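Local coordinates for type II secretion pathway related protein (PDB 3SOL), which acts as the pilotin of a type II secretion system, probably binding the secretin subunits and helping to target them to the outer membrane, at residues Q9-V14 with R57-D62; S15-L20 with S27-E32; L20-N25 with D62-L67; Q33-V38 with V86-E91. All blocks are in the same frame, centred on the assembly; numbering follows the deposited sequence.

Contact 1 (Q9-V14 with R57-D62); sequences QMASIV and RKHSDD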
loop_
_atom_site.group_PDB
_atom_site.type_symbol
_atom_site.label_atom_id
_atom_site.label_comp_id
_atom_site.label_asym_id
_atom_site.label_seq_id
_atom_site.Cartn_x
_atom_site.Cartn_y
_atom_site.Cartn_z
ATOM N N GLN A 9 -6.481 -3.282 6.320
ATOM C CA GLN A 9 -5.396 -2.350 6.646
ATOM C C GLN A 9 -4.188 -2.537 5.730
ATOM O O GLN A 9 -3.788 -1.615 5.035
ATOM C CB GLN A 9 -4.967 -2.526 8.113
ATOM C CG GLN A 9 -3.576 -1.944 8.461
ATOM C CD GLN A 9 -3.376 -1.717 9.966
ATOM O OE1 GLN A 9 -3.985 -2.392 10.800
ATOM N NE2 GLN A 9 -2.520 -0.749 10.306
ATOM N N MET A 10 -3.606 -3.730 5.740
ATOM C CA MET A 10 -2.425 -4.009 4.927
ATOM C C MET A 10 -2.677 -3.741 3.447
ATOM O O MET A 10 -1.849 -3.142 2.803
ATOM C CB MET A 10 -1.946 -5.459 5.099
ATOM C CG MET A 10 -1.303 -5.790 6.462
ATOM S SD MET A 10 0.003 -4.646 7.002
ATOM C CE MET A 10 0.860 -4.352 5.462
ATOM N N ALA A 11 -3.821 -4.181 2.925
ATOM C CA ALA A 11 -4.154 -3.987 1.511
ATOM C C ALA A 11 -4.263 -2.504 1.158
ATOM O O ALA A 11 -3.845 -2.090 0.086
ATOM C CB ALA A 11 -5.433 -4.711 1.153
ATOM N N SER A 12 -4.809 -1.710 2.069
ATOM C CA SER A 12 -4.945 -0.267 1.859
ATOM C C SER A 12 -3.604 0.445 1.771
ATOM O O SER A 12 -3.405 1.321 0.912
ATOM C CB SER A 12 -5.784 0.339 2.974
ATOM O OG SER A 12 -7.091 -0.211 2.935
ATOM N N ILE A 13 -2.678 0.060 2.646
ATOM C CA ILE A 13 -1.322 0.584 2.614
ATOM C C ILE A 13 -0.613 0.231 1.300
ATOM O O ILE A 13 0.028 1.087 0.682
ATOM C CB ILE A 13 -0.500 0.063 3.805
ATOM C CG1 ILE A 13 -1.018 0.704 5.103
ATOM C CG2 ILE A 13 0.957 0.392 3.610
ATOM C CD1 ILE A 13 -0.698 -0.076 6.368
ATOM N N VAL A 14 -0.726 -1.027 0.878
ATOM C CA VAL A 14 -0.112 -1.483 -0.379
ATOM C C VAL A 14 -0.729 -0.795 -1.619
ATOM O O VAL A 14 -0.001 -0.388 -2.523
ATOM C CB VAL A 14 -0.148 -3.024 -0.472
ATOM C CG1 VAL A 14 0.189 -3.518 -1.882
ATOM C CG2 VAL A 14 0.821 -3.629 0.561
ATOM N N ARG A 57 -2.241 -8.778 -2.016
ATOM C CA ARG A 57 -2.144 -8.332 -3.409
ATOM C C ARG A 57 -3.526 -8.253 -4.074
ATOM O O ARG A 57 -3.851 -7.236 -4.696
ATOM C CB ARG A 57 -1.213 -9.251 -4.217
ATOM C CG ARG A 57 -0.893 -8.748 -5.635
ATOM C CD ARG A 57 -0.432 -9.880 -6.561
ATOM N NE ARG A 57 -1.516 -10.836 -6.825
ATOM C CZ ARG A 57 -1.468 -12.157 -6.625
ATOM N NH1 ARG A 57 -0.370 -12.764 -6.169
ATOM N NH2 ARG A 57 -2.540 -12.895 -6.905
ATOM N N LYS A 58 -4.346 -9.296 -3.925
ATOM C CA LYS A 58 -5.660 -9.345 -4.588
ATOM C C LYS A 58 -6.597 -8.239 -4.094
ATOM O O LYS A 58 -7.224 -7.524 -4.897
ATOM C CB LYS A 58 -6.310 -10.720 -4.407
ATOM C CG LYS A 58 -5.663 -11.806 -5.265
ATOM C CD LYS A 58 -6.195 -13.197 -4.944
ATOM C CE LYS A 58 -5.297 -14.282 -5.548
ATOM N NZ LYS A 58 -5.831 -15.677 -5.376
ATOM N N HIS A 59 -6.664 -8.071 -2.776
ATOM C CA HIS A 59 -7.493 -7.020 -2.190
ATOM C C HIS A 59 -6.963 -5.633 -2.567
ATOM O O HIS A 59 -7.741 -4.724 -2.829
ATOM C CB HIS A 59 -7.565 -7.144 -0.663
ATOM C CG HIS A 59 -8.725 -6.410 -0.050
ATOM N ND1 HIS A 59 -10.036 -6.670 -0.396
ATOM C CD2 HIS A 59 -8.775 -5.445 0.900
ATOM C CE1 HIS A 59 -10.841 -5.885 0.299
ATOM N NE2 HIS A 59 -10.103 -5.134 1.096
ATOM N N SER A 60 -5.644 -5.483 -2.572
ATOM C CA SER A 60 -5.020 -4.214 -2.931
ATOM C C SER A 60 -5.411 -3.808 -4.355
ATOM O O SER A 60 -5.667 -2.620 -4.614
ATOM C CB SER A 60 -3.497 -4.293 -2.786
ATOM O OG SER A 60 -2.889 -3.069 -3.179
ATOM N N ASP A 61 -5.467 -4.789 -5.258
ATOM C CA ASP A 61 -5.909 -4.572 -6.648
ATOM C C ASP A 61 -7.314 -3.985 -6.698
ATOM O O ASP A 61 -7.587 -3.057 -7.458
ATOM C CB ASP A 61 -5.899 -5.881 -7.454
ATOM C CG ASP A 61 -4.489 -6.396 -7.755
ATOM O OD1 ASP A 61 -3.504 -5.641 -7.581
ATOM O OD2 ASP A 61 -4.378 -7.568 -8.184
ATOM N N ASP A 62 -8.206 -4.539 -5.883
ATOM C CA ASP A 62 -9.601 -4.104 -5.857
ATOM C C ASP A 62 -9.748 -2.707 -5.266
ATOM O O ASP A 62 -10.521 -1.890 -5.775
ATOM C CB ASP A 62 -10.433 -5.091 -5.052
ATOM C CG ASP A 62 -10.590 -6.435 -5.744
ATOM O OD1 ASP A 62 -10.443 -6.521 -6.988
ATOM O OD2 ASP A 62 -10.876 -7.410 -5.028
#

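Contact 2 (S15-L20 with S27-E32); sequences SATRYL and SDLPDE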
loop_
_atom_site.group_PDB
_atom_site.type_symbol
_atom_site.label_atom_id
_atom_site.label_comp_id
_atom_site.label_asym_id
_atom_site.label_seq_id
_atom_site.Cartn_x
_atom_site.Cartn_y
_atom_site.Cartn_z
ATOM N N SER A 15 -2.057 -0.634 -1.655
ATOM C CA SER A 15 -2.715 0.023 -2.809
ATOM C C SER A 15 -2.368 1.504 -2.894
ATOM O O SER A 15 -2.184 2.039 -3.978
ATOM C CB SER A 15 -4.234 -0.124 -2.757
ATOM O OG SER A 15 -4.704 0.442 -1.553
ATOM N N ALA A 16 -2.292 2.166 -1.743
ATOM C CA ALA A 16 -1.896 3.574 -1.682
ATOM C C ALA A 16 -0.454 3.759 -2.170
ATOM O O ALA A 16 -0.129 4.736 -2.849
ATOM C CB ALA A 16 -2.062 4.103 -0.233
ATOM N N THR A 17 0.407 2.797 -1.838
ATOM C CA THR A 17 1.798 2.835 -2.252
ATOM C C THR A 17 1.886 2.636 -3.767
ATOM O O THR A 17 2.652 3.320 -4.459
ATOM C CB THR A 17 2.626 1.765 -1.472
ATOM O OG1 THR A 17 2.487 2.020 -0.052
ATOM C CG2 THR A 17 4.060 1.853 -1.841
ATOM N N ARG A 18 1.074 1.721 -4.300
ATOM C CA ARG A 18 0.948 1.571 -5.766
ATOM C C ARG A 18 0.449 2.863 -6.437
ATOM O O ARG A 18 0.939 3.284 -7.495
ATOM C CB ARG A 18 0.037 0.419 -6.099
ATOM C CG ARG A 18 -0.247 0.244 -7.559
ATOM C CD ARG A 18 -1.220 -0.932 -7.707
ATOM N NE ARG A 18 -1.562 -1.194 -9.093
ATOM C CZ ARG A 18 -2.441 -2.111 -9.496
ATOM N NH1 ARG A 18 -3.105 -2.863 -8.616
ATOM N NH2 ARG A 18 -2.650 -2.285 -10.798
ATOM N N TYR A 19 -0.521 3.499 -5.813
ATOM C CA TYR A 19 -1.028 4.773 -6.319
ATOM C C TYR A 19 0.082 5.829 -6.366
ATOM O O TYR A 19 0.216 6.529 -7.352
ATOM C CB TYR A 19 -2.219 5.252 -5.489
ATOM C CG TYR A 19 -3.254 6.008 -6.303
ATOM C CD1 TYR A 19 -4.384 5.366 -6.762
ATOM C CD2 TYR A 19 -3.095 7.352 -6.618
ATOM C CE1 TYR A 19 -5.344 6.026 -7.506
ATOM C CE2 TYR A 19 -4.061 8.035 -7.392
ATOM C CZ TYR A 19 -5.177 7.350 -7.818
ATOM O OH TYR A 19 -6.170 7.942 -8.558
ATOM N N LEU A 20 0.900 5.910 -5.316
ATOM C CA LEU A 20 2.013 6.858 -5.293
ATOM C C LEU A 20 3.003 6.609 -6.416
ATOM O O LEU A 20 3.470 7.555 -7.073
ATOM C CB LEU A 20 2.733 6.811 -3.938
ATOM C CG LEU A 20 2.016 7.496 -2.787
ATOM C CD1 LEU A 20 2.877 7.392 -1.525
ATOM C CD2 LEU A 20 1.705 8.984 -3.146
ATOM N N SER A 27 9.180 7.487 -7.717
ATOM C CA SER A 27 10.213 6.652 -8.290
ATOM C C SER A 27 11.154 6.002 -7.263
ATOM O O SER A 27 11.896 5.080 -7.604
ATOM C CB SER A 27 11.049 7.540 -9.182
ATOM O OG SER A 27 11.496 8.689 -8.467
ATOM N N ASP A 28 11.160 6.536 -6.046
ATOM C CA ASP A 28 12.059 6.086 -4.997
ATOM C C ASP A 28 11.536 4.867 -4.281
ATOM O O ASP A 28 12.294 4.186 -3.579
ATOM C CB ASP A 28 12.306 7.207 -3.976
ATOM C CG ASP A 28 11.017 7.803 -3.422
ATOM O OD1 ASP A 28 10.062 8.091 -4.202
ATOM O OD2 ASP A 28 10.971 8.012 -2.187
ATOM N N LEU A 29 10.251 4.583 -4.429
ATOM C CA LEU A 29 9.645 3.470 -3.690
ATOM C C LEU A 29 9.982 2.112 -4.313
ATOM O O LEU A 29 10.132 2.010 -5.528
ATOM C CB LEU A 29 8.129 3.685 -3.575
ATOM C CG LEU A 29 7.785 4.956 -2.815
ATOM C CD1 LEU A 29 6.267 5.168 -2.737
ATOM C CD2 LEU A 29 8.449 4.959 -1.406
ATOM N N PRO A 30 10.141 1.058 -3.476
ATOM C CA PRO A 30 10.502 -0.249 -4.027
ATOM C C PRO A 30 9.416 -0.854 -4.905
ATOM O O PRO A 30 8.302 -0.348 -4.948
ATOM C CB PRO A 30 10.717 -1.136 -2.786
ATOM C CG PRO A 30 10.550 -0.266 -1.607
ATOM C CD PRO A 30 10.012 1.042 -2.010
ATOM N N ASP A 31 9.747 -1.950 -5.574
ATOM C CA ASP A 31 8.809 -2.608 -6.479
ATOM C C ASP A 31 7.719 -3.364 -5.704
ATOM O O ASP A 31 7.802 -3.504 -4.475
ATOM C CB ASP A 31 9.536 -3.526 -7.484
ATOM C CG ASP A 31 10.401 -4.600 -6.818
ATOM O OD1 ASP A 31 9.998 -5.174 -5.778
ATOM O OD2 ASP A 31 11.488 -4.904 -7.363
ATOM N N GLU A 32 6.701 -3.828 -6.431
ATOM C CA GLU A 32 5.537 -4.485 -5.817
ATOM C C GLU A 32 5.943 -5.704 -4.997
ATOM O O GLU A 32 5.414 -5.918 -3.901
ATOM C CB GLU A 32 4.507 -4.907 -6.880
ATOM C CG GLU A 32 3.250 -5.562 -6.266
ATOM C CD GLU A 32 2.380 -6.314 -7.274
ATOM O OE1 GLU A 32 1.161 -6.027 -7.339
ATOM O OE2 GLU A 32 2.906 -7.203 -7.982
#

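Contact 3 (L20-N25 with D62-L67); sequences LKMRCN and DIYVRL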
loop_
_atom_site.group_PDB
_atom_site.type_symbol
_atom_site.label_atom_id
_atom_site.label_comp_id
_atom_site.label_asym_id
_atom_site.label_seq_id
_atom_site.Cartn_x
_atom_site.Cartn_y
_atom_site.Cartn_z
ATOM N N LEU A 20 0.900 5.910 -5.316
ATOM C CA LEU A 20 2.013 6.858 -5.293
ATOM C C LEU A 20 3.003 6.609 -6.416
ATOM O O LEU A 20 3.470 7.555 -7.073
ATOM C CB LEU A 20 2.733 6.811 -3.938
ATOM C CG LEU A 20 2.016 7.496 -2.787
ATOM C CD1 LEU A 20 2.877 7.392 -1.525
ATOM C CD2 LEU A 20 1.705 8.984 -3.146
ATOM N N LYS A 21 3.324 5.340 -6.642
ATOM C CA LYS A 21 4.277 4.969 -7.669
ATOM C C LYS A 21 3.756 5.227 -9.080
ATOM O O LYS A 21 4.477 5.711 -9.930
ATOM C CB LYS A 21 4.646 3.494 -7.527
ATOM C CG LYS A 21 5.560 3.219 -6.370
ATOM C CD LYS A 21 5.618 1.717 -6.042
ATOM C CE LYS A 21 6.168 0.885 -7.149
ATOM N NZ LYS A 21 6.129 -0.559 -6.757
ATOM N N MET A 22 2.497 4.889 -9.314
ATOM C CA MET A 22 1.914 4.938 -10.645
ATOM C C MET A 22 1.466 6.366 -11.015
ATOM O O MET A 22 1.632 6.791 -12.155
ATOM C CB MET A 22 0.712 3.973 -10.733
ATOM C CG MET A 22 1.090 2.494 -10.693
ATOM S SD MET A 22 1.660 1.830 -12.291
ATOM C CE MET A 22 0.507 2.547 -13.372
ATOM N N ARG A 23 0.893 7.089 -10.062
ATOM C CA ARG A 23 0.182 8.334 -10.381
ATOM C C ARG A 23 0.748 9.577 -9.714
ATOM O O ARG A 23 0.293 10.690 -10.012
ATOM C CB ARG A 23 -1.284 8.149 -10.018
ATOM C CG ARG A 23 -1.886 7.141 -10.988
ATOM C CD ARG A 23 -3.177 6.696 -10.628
ATOM N NE ARG A 23 -3.678 5.780 -11.666
ATOM C CZ ARG A 23 -4.548 6.091 -12.613
ATOM N NH1 ARG A 23 -4.955 5.141 -13.434
ATOM N NH2 ARG A 23 -5.011 7.320 -12.747
ATOM N N CYS A 24 1.725 9.381 -8.826
ATOM C CA CYS A 24 2.322 10.467 -8.037
ATOM C C CYS A 24 3.850 10.460 -8.096
ATOM O O CYS A 24 4.511 10.976 -7.198
ATOM C CB CYS A 24 1.851 10.402 -6.587
ATOM S SG CYS A 24 0.064 10.231 -6.400
ATOM N N ASN A 25 4.407 9.857 -9.143
ATOM C CA ASN A 25 5.808 9.998 -9.459
ATOM C C ASN A 25 6.801 9.547 -8.391
ATOM O O ASN A 25 7.939 9.984 -8.402
ATOM C CB ASN A 25 6.083 11.436 -9.900
ATOM C CG ASN A 25 5.467 11.749 -11.237
ATOM O OD1 ASN A 25 5.638 10.984 -12.188
ATOM N ND2 ASN A 25 4.728 12.845 -11.318
ATOM N N ASP A 62 -8.206 -4.539 -5.883
ATOM C CA ASP A 62 -9.601 -4.104 -5.857
ATOM C C ASP A 62 -9.748 -2.707 -5.266
ATOM O O ASP A 62 -10.521 -1.890 -5.775
ATOM C CB ASP A 62 -10.433 -5.091 -5.052
ATOM C CG ASP A 62 -10.590 -6.435 -5.744
ATOM O OD1 ASP A 62 -10.443 -6.521 -6.988
ATOM O OD2 ASP A 62 -10.876 -7.410 -5.028
ATOM N N ILE A 63 -8.995 -2.431 -4.202
ATOM C CA ILE A 63 -8.959 -1.107 -3.602
ATOM C C ILE A 63 -8.401 -0.095 -4.592
ATOM O O ILE A 63 -8.918 1.014 -4.711
ATOM C CB ILE A 63 -8.118 -1.078 -2.309
ATOM C CG1 ILE A 63 -8.796 -1.916 -1.213
ATOM C CG2 ILE A 63 -7.935 0.360 -1.826
ATOM C CD1 ILE A 63 -7.902 -2.245 -0.042
ATOM N N TYR A 64 -7.357 -0.481 -5.318
ATOM C CA TYR A 64 -6.739 0.436 -6.257
ATOM C C TYR A 64 -7.742 0.943 -7.293
ATOM O O TYR A 64 -7.774 2.138 -7.611
ATOM C CB TYR A 64 -5.581 -0.252 -6.953
ATOM C CG TYR A 64 -4.800 0.647 -7.891
ATOM C CD1 TYR A 64 -3.840 1.520 -7.400
ATOM C CD2 TYR A 64 -5.014 0.607 -9.265
ATOM C CE1 TYR A 64 -3.102 2.329 -8.252
ATOM C CE2 TYR A 64 -4.282 1.417 -10.124
ATOM C CZ TYR A 64 -3.325 2.274 -9.600
ATOM O OH TYR A 64 -2.592 3.087 -10.423
ATOM N N VAL A 65 -8.556 0.034 -7.815
ATOM C CA VAL A 65 -9.590 0.410 -8.768
ATOM C C VAL A 65 -10.546 1.433 -8.160
ATOM O O VAL A 65 -10.877 2.438 -8.800
ATOM C CB VAL A 65 -10.367 -0.800 -9.245
ATOM C CG1 VAL A 65 -11.594 -0.358 -10.050
ATOM C CG2 VAL A 65 -9.451 -1.709 -10.056
ATOM N N ARG A 66 -10.964 1.202 -6.923
ATOM C CA ARG A 66 -11.833 2.154 -6.243
ATOM C C ARG A 66 -11.146 3.507 -6.088
ATOM O O ARG A 66 -11.785 4.539 -6.291
ATOM C CB ARG A 66 -12.307 1.628 -4.882
ATOM C CG ARG A 66 -13.089 0.339 -4.984
ATOM C CD ARG A 66 -14.029 0.135 -3.809
ATOM N NE ARG A 66 -13.347 -0.026 -2.522
ATOM C CZ ARG A 66 -12.889 -1.182 -2.026
ATOM N NH1 ARG A 66 -12.988 -2.326 -2.708
ATOM N NH2 ARG A 66 -12.305 -1.192 -0.826
ATOM N N LEU A 67 -9.846 3.506 -5.761
ATOM C CA LEU A 67 -9.099 4.754 -5.583
ATOM C C LEU A 67 -9.010 5.536 -6.885
ATOM O O LEU A 67 -9.168 6.753 -6.863
ATOM C CB LEU A 67 -7.687 4.505 -5.039
ATOM C CG LEU A 67 -7.564 3.890 -3.638
ATOM C CD1 LEU A 67 -6.099 3.552 -3.329
ATOM C CD2 LEU A 67 -8.139 4.842 -2.596
#

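Contact 4 (Q33-V38 with V86-E91); sequences QSILNV and VPFIGE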
loop_
_atom_site.group_PDB
_atom_site.type_symbol
_atom_site.label_atom_id
_atom_site.label_comp_id
_atom_site.label_asym_id
_atom_site.label_seq_id
_atom_site.Cartn_x
_atom_site.Cartn_y
_atom_site.Cartn_z
ATOM N N GLN A 33 6.861 -6.513 -5.523
ATOM C CA GLN A 33 7.341 -7.680 -4.798
ATOM C C GLN A 33 7.981 -7.269 -3.479
ATOM O O GLN A 33 7.734 -7.887 -2.444
ATOM C CB GLN A 33 8.364 -8.468 -5.618
ATOM C CG GLN A 33 8.795 -9.769 -4.956
ATOM C CD GLN A 33 9.934 -10.481 -5.687
ATOM O OE1 GLN A 33 10.508 -9.949 -6.646
ATOM N NE2 GLN A 33 10.270 -11.684 -5.226
ATOM N N SER A 34 8.824 -6.243 -3.523
ATOM C CA SER A 34 9.460 -5.748 -2.303
ATOM C C SER A 34 8.431 -5.232 -1.298
ATOM O O SER A 34 8.512 -5.532 -0.107
ATOM C CB SER A 34 10.471 -4.656 -2.629
ATOM O OG SER A 34 11.582 -5.234 -3.292
ATOM N N ILE A 35 7.456 -4.483 -1.795
ATOM C CA ILE A 35 6.394 -3.914 -0.949
ATOM C C ILE A 35 5.596 -5.029 -0.277
ATOM O O ILE A 35 5.332 -4.992 0.932
ATOM C CB ILE A 35 5.441 -3.002 -1.782
ATOM C CG1 ILE A 35 6.208 -1.764 -2.281
ATOM C CG2 ILE A 35 4.207 -2.598 -0.964
ATOM C CD1 ILE A 35 5.516 -1.003 -3.430
ATOM N N LEU A 36 5.248 -6.043 -1.052
ATOM C CA LEU A 36 4.514 -7.195 -0.503
ATOM C C LEU A 36 5.336 -7.973 0.529
ATOM O O LEU A 36 4.791 -8.404 1.558
ATOM C CB LEU A 36 4.013 -8.097 -1.638
ATOM C CG LEU A 36 2.844 -7.509 -2.433
ATOM C CD1 LEU A 36 2.576 -8.311 -3.695
ATOM C CD2 LEU A 36 1.587 -7.469 -1.551
ATOM N N ASN A 37 6.637 -8.140 0.271
ATOM C CA ASN A 37 7.549 -8.800 1.222
ATOM C C ASN A 37 7.579 -8.060 2.547
ATOM O O ASN A 37 7.575 -8.676 3.608
ATOM C CB ASN A 37 8.993 -8.853 0.698
ATOM C CG ASN A 37 9.179 -9.819 -0.470
ATOM O OD1 ASN A 37 8.317 -10.653 -0.756
ATOM N ND2 ASN A 37 10.319 -9.696 -1.163
ATOM N N VAL A 38 7.642 -6.736 2.466
ATOM C CA VAL A 38 7.687 -5.883 3.641
ATOM C C VAL A 38 6.348 -5.912 4.387
ATOM O O VAL A 38 6.324 -5.969 5.617
ATOM C CB VAL A 38 8.081 -4.446 3.262
ATOM C CG1 VAL A 38 7.924 -3.504 4.455
ATOM C CG2 VAL A 38 9.515 -4.417 2.736
ATOM N N VAL A 86 4.211 7.982 5.352
ATOM C CA VAL A 86 5.567 8.248 5.810
ATOM C C VAL A 86 6.111 7.079 6.639
ATOM O O VAL A 86 7.208 6.592 6.362
ATOM C CB VAL A 86 5.670 9.620 6.563
ATOM C CG1 VAL A 86 7.001 9.751 7.284
ATOM C CG2 VAL A 86 5.489 10.779 5.582
ATOM N N PRO A 87 5.342 6.598 7.635
ATOM C CA PRO A 87 5.811 5.435 8.399
ATOM C C PRO A 87 6.081 4.160 7.574
ATOM O O PRO A 87 7.143 3.546 7.725
ATOM C CB PRO A 87 4.672 5.200 9.404
ATOM C CG PRO A 87 4.047 6.537 9.566
ATOM C CD PRO A 87 4.105 7.161 8.209
ATOM N N PHE A 88 5.134 3.757 6.730
ATOM C CA PHE A 88 5.303 2.554 5.899
ATOM C C PHE A 88 6.479 2.700 4.936
ATOM O O PHE A 88 7.267 1.772 4.767
ATOM C CB PHE A 88 4.027 2.242 5.116
ATOM C CG PHE A 88 4.093 0.959 4.311
ATOM C CD1 PHE A 88 4.279 -0.270 4.942
ATOM C CD2 PHE A 88 3.928 0.979 2.929
ATOM C CE1 PHE A 88 4.333 -1.464 4.204
ATOM C CE2 PHE A 88 3.973 -0.208 2.184
ATOM C CZ PHE A 88 4.178 -1.435 2.832
ATOM N N ILE A 89 6.604 3.869 4.314
ATOM C CA ILE A 89 7.714 4.134 3.380
ATOM C C ILE A 89 9.070 4.015 4.095
ATOM O O ILE A 89 10.044 3.561 3.502
ATOM C CB ILE A 89 7.563 5.516 2.705
ATOM C CG1 ILE A 89 6.314 5.529 1.804
ATOM C CG2 ILE A 89 8.813 5.878 1.909
ATOM C CD1 ILE A 89 5.947 6.900 1.245
ATOM N N GLY A 90 9.121 4.402 5.369
ATOM C CA GLY A 90 10.315 4.183 6.215
ATOM C C GLY A 90 10.701 2.719 6.384
ATOM O O GLY A 90 11.886 2.379 6.411
ATOM N N GLU A 91 9.695 1.854 6.507
ATOM C CA GLU A 91 9.911 0.405 6.535
ATOM C C GLU A 91 10.339 -0.130 5.163
ATOM O O GLU A 91 11.189 -1.026 5.066
ATOM C CB GLU A 91 8.642 -0.315 7.000
ATOM C CG GLU A 91 8.270 -0.019 8.448
ATOM C CD GLU A 91 9.327 -0.509 9.433
ATOM O OE1 GLU A 91 9.492 -1.743 9.560
ATOM O OE2 GLU A 91 9.992 0.345 10.066
#

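Contact 1 (Q9-V14 with R57-D62)
A11 is where helix 5-23 comes closest to helix 53-69, and its small side chain is consistent with so close an approach. The CA atoms of A11 and S60 are only 4.5 Å apart, while the axes of the short segments 9-14 and 57-62 pass at 8.1 Å with a signed crossing angle of -60°. The A11 methyl does two jobs. It lies in the plane of the H59 imidazole at the ring edge, with CB 3.4 Å from H59 CD2, and it also touches the root of that side chain, with A11 CB 3.7 Å from H59 CB. H59 CG lies anti to the backbone N (chi1 -161°), which presents the CD2 edge to the methyl. Farther round the ring, NE2 is hydrogen-bonded to the carboxylate of E8, one turn before A11, so the rotation of the ring is probably held from that end. The A11 carbonyl oxygen lies 3.5 Å from S60 OG without bonding to it, and is engaged instead by the hydroxyl of S15. One turn on, V14 turns a single branch to the serine: CG1 meets S60 OG at 3.4 Å and S60 CB at 3.9 Å. Its other branch, CG2, packs on I35 of helix 32-45. No hydrogen bond or salt bridge joins the segments, which implies that the close crossing probably rests on the fit of A11, V14 and S60 beside the imidazole edge, with the H59 to E8 bond as a polar tie at its margin.

Contact 2 (S15-L20 with S27-E32)
T17 and L29 mark the nearest approach of the two backbones, their CA atoms 8.0 Å apart. Segment 15-20 is continuous helix, whereas 27-32 runs as an irregular connection past its side until helix 32-45 begins at E32. Across this gap a single side chain does the bridging. The CD1 methyl of L29 fits against two residues one helical turn apart, lying 4.1 Å from T17 CG2 and 4.1 Å from L20 CB. L29 aims its isobutyl group at the helix with CG anti to its own carbonyl carbon (chi1 -61°). On T17 the division of labour is clear: the methyl faces the leucine, while OG1 turns back to bond the carbonyl oxygen of I13 in its own helix. L20 offers the base of its side chain to the loop, and the same side chain also packs on F81 of helix 74-84. At the far end of the loop, R18 NH1 and E32 OE1 remain 5.5 Å apart, oppositely charged but not in contact; the arginine makes its salt bridge with D61 instead. The chain then turns into the next helix through D31, an N-cap whose OD1 accepts the backbone N-H of S34. With a buried leucine in the connection and a capping aspartate at its end, this is a helix-loop-helix unit, the opening pair of helices in this all-helical pilotin domain of the PulS/OutS family.

Contact 3 (L20-N25 with D62-L67)
R23 and Y64 supply the one hydrogen bond between these segments, from the arginine NE to the tyrosine OH. It measures 3.2 Å from R23 NE to Y64 OH, with a moderately bent N-H...O angle of 148°. The oxygen sits at the edge of the guanidinium group and close to its plane, while the tyrosine ring itself is turned 65° from that plane. The arginine gets there with its chain extended from CG to NE, and its CD also brushes the hydroxyl, 3.7 Å from R23 CD to Y64 OH. From the other side, Y64 holds CG anti to the backbone N (chi1 -176°) and so spans the gap between helices whose nearest CA atoms, those of M22 and Y64, are 10.7 Å apart. Here the last turn of helix 5-23 faces helix 53-69 within the helical pilotin domain; just beyond, C24 leaves the helix and its SG forms the disulfide with C78 of helix 74-84. Van der Waals contact comes from M22, which meets the same oxygen through the base of its chain: M22 CB lies 3.4 Å and M22 CG 3.7 Å from Y64 OH, the two side chains crossing at about a right angle. Aromatic and cation-pi interactions add two partners for the buried Y64: R18 in a cation-pi pair, and Y19, whose ring it meets at an inclined angle.

Contact 4 (Q33-V38 with V86-E91)
F88 pushes the edge of its ring against I35, whose CG2 methyl lies in the ring plane, 4.0 Å from F88 CE2 and 4.0 Å from F88 CZ. The two side chains cross at about a right angle; because CG2 lies in the ring plane, it meets the rim of the phenyl group and not its face. Holding CG anti to the backbone N (chi1 -176°) carries the ring across to helix 32-45. On the next turn V38 uses one methyl twice: its CG1 approaches F88 CE1 obliquely at 4.1 Å and also rests on E91, with V38 CG1 4.1 Å from E91 CB. Only the base of E91 takes part in this apolar patch. The bent chain leads its carboxylate away to a salt bridge with R41, farther along helix 32-45, which adds an ionic link between the same two helices. Segments 33-38 and 86-91 cross nearly perpendicularly, at 102°, with their axes 10.9 Å apart, and the phenylalanine spans this wide separation. Helix 5-23 adjoins the same junction, since F88 also packs on I13 and T17, and I35 on T17; L92 extends the patch toward the C-terminal end of helix 86-93.

How the contacts relate
Helix 5-23 is the common thread, lending consecutive lengths to contacts 1, 2 and 3. Contacts 1 and 3 both pair it with helix 53-69 and share D62, their centres about 11 Å apart; contact 2, which shares L20 with contact 3, is nested within the loop that contact 1 closes. Contact 4 joins helix 32-45 to the C-terminal helix 86-93 and lies across the chain's centre from contact 3, about 15 Å away between centres. The salt bridge from R18 to D61 connects contacts 1 and 2, while T17 and I35 bring contacts 2 and 4 together. One local and three sequence-distant pairings thus meet around helix 5-23, consistent with a single core in this small pilotin domain.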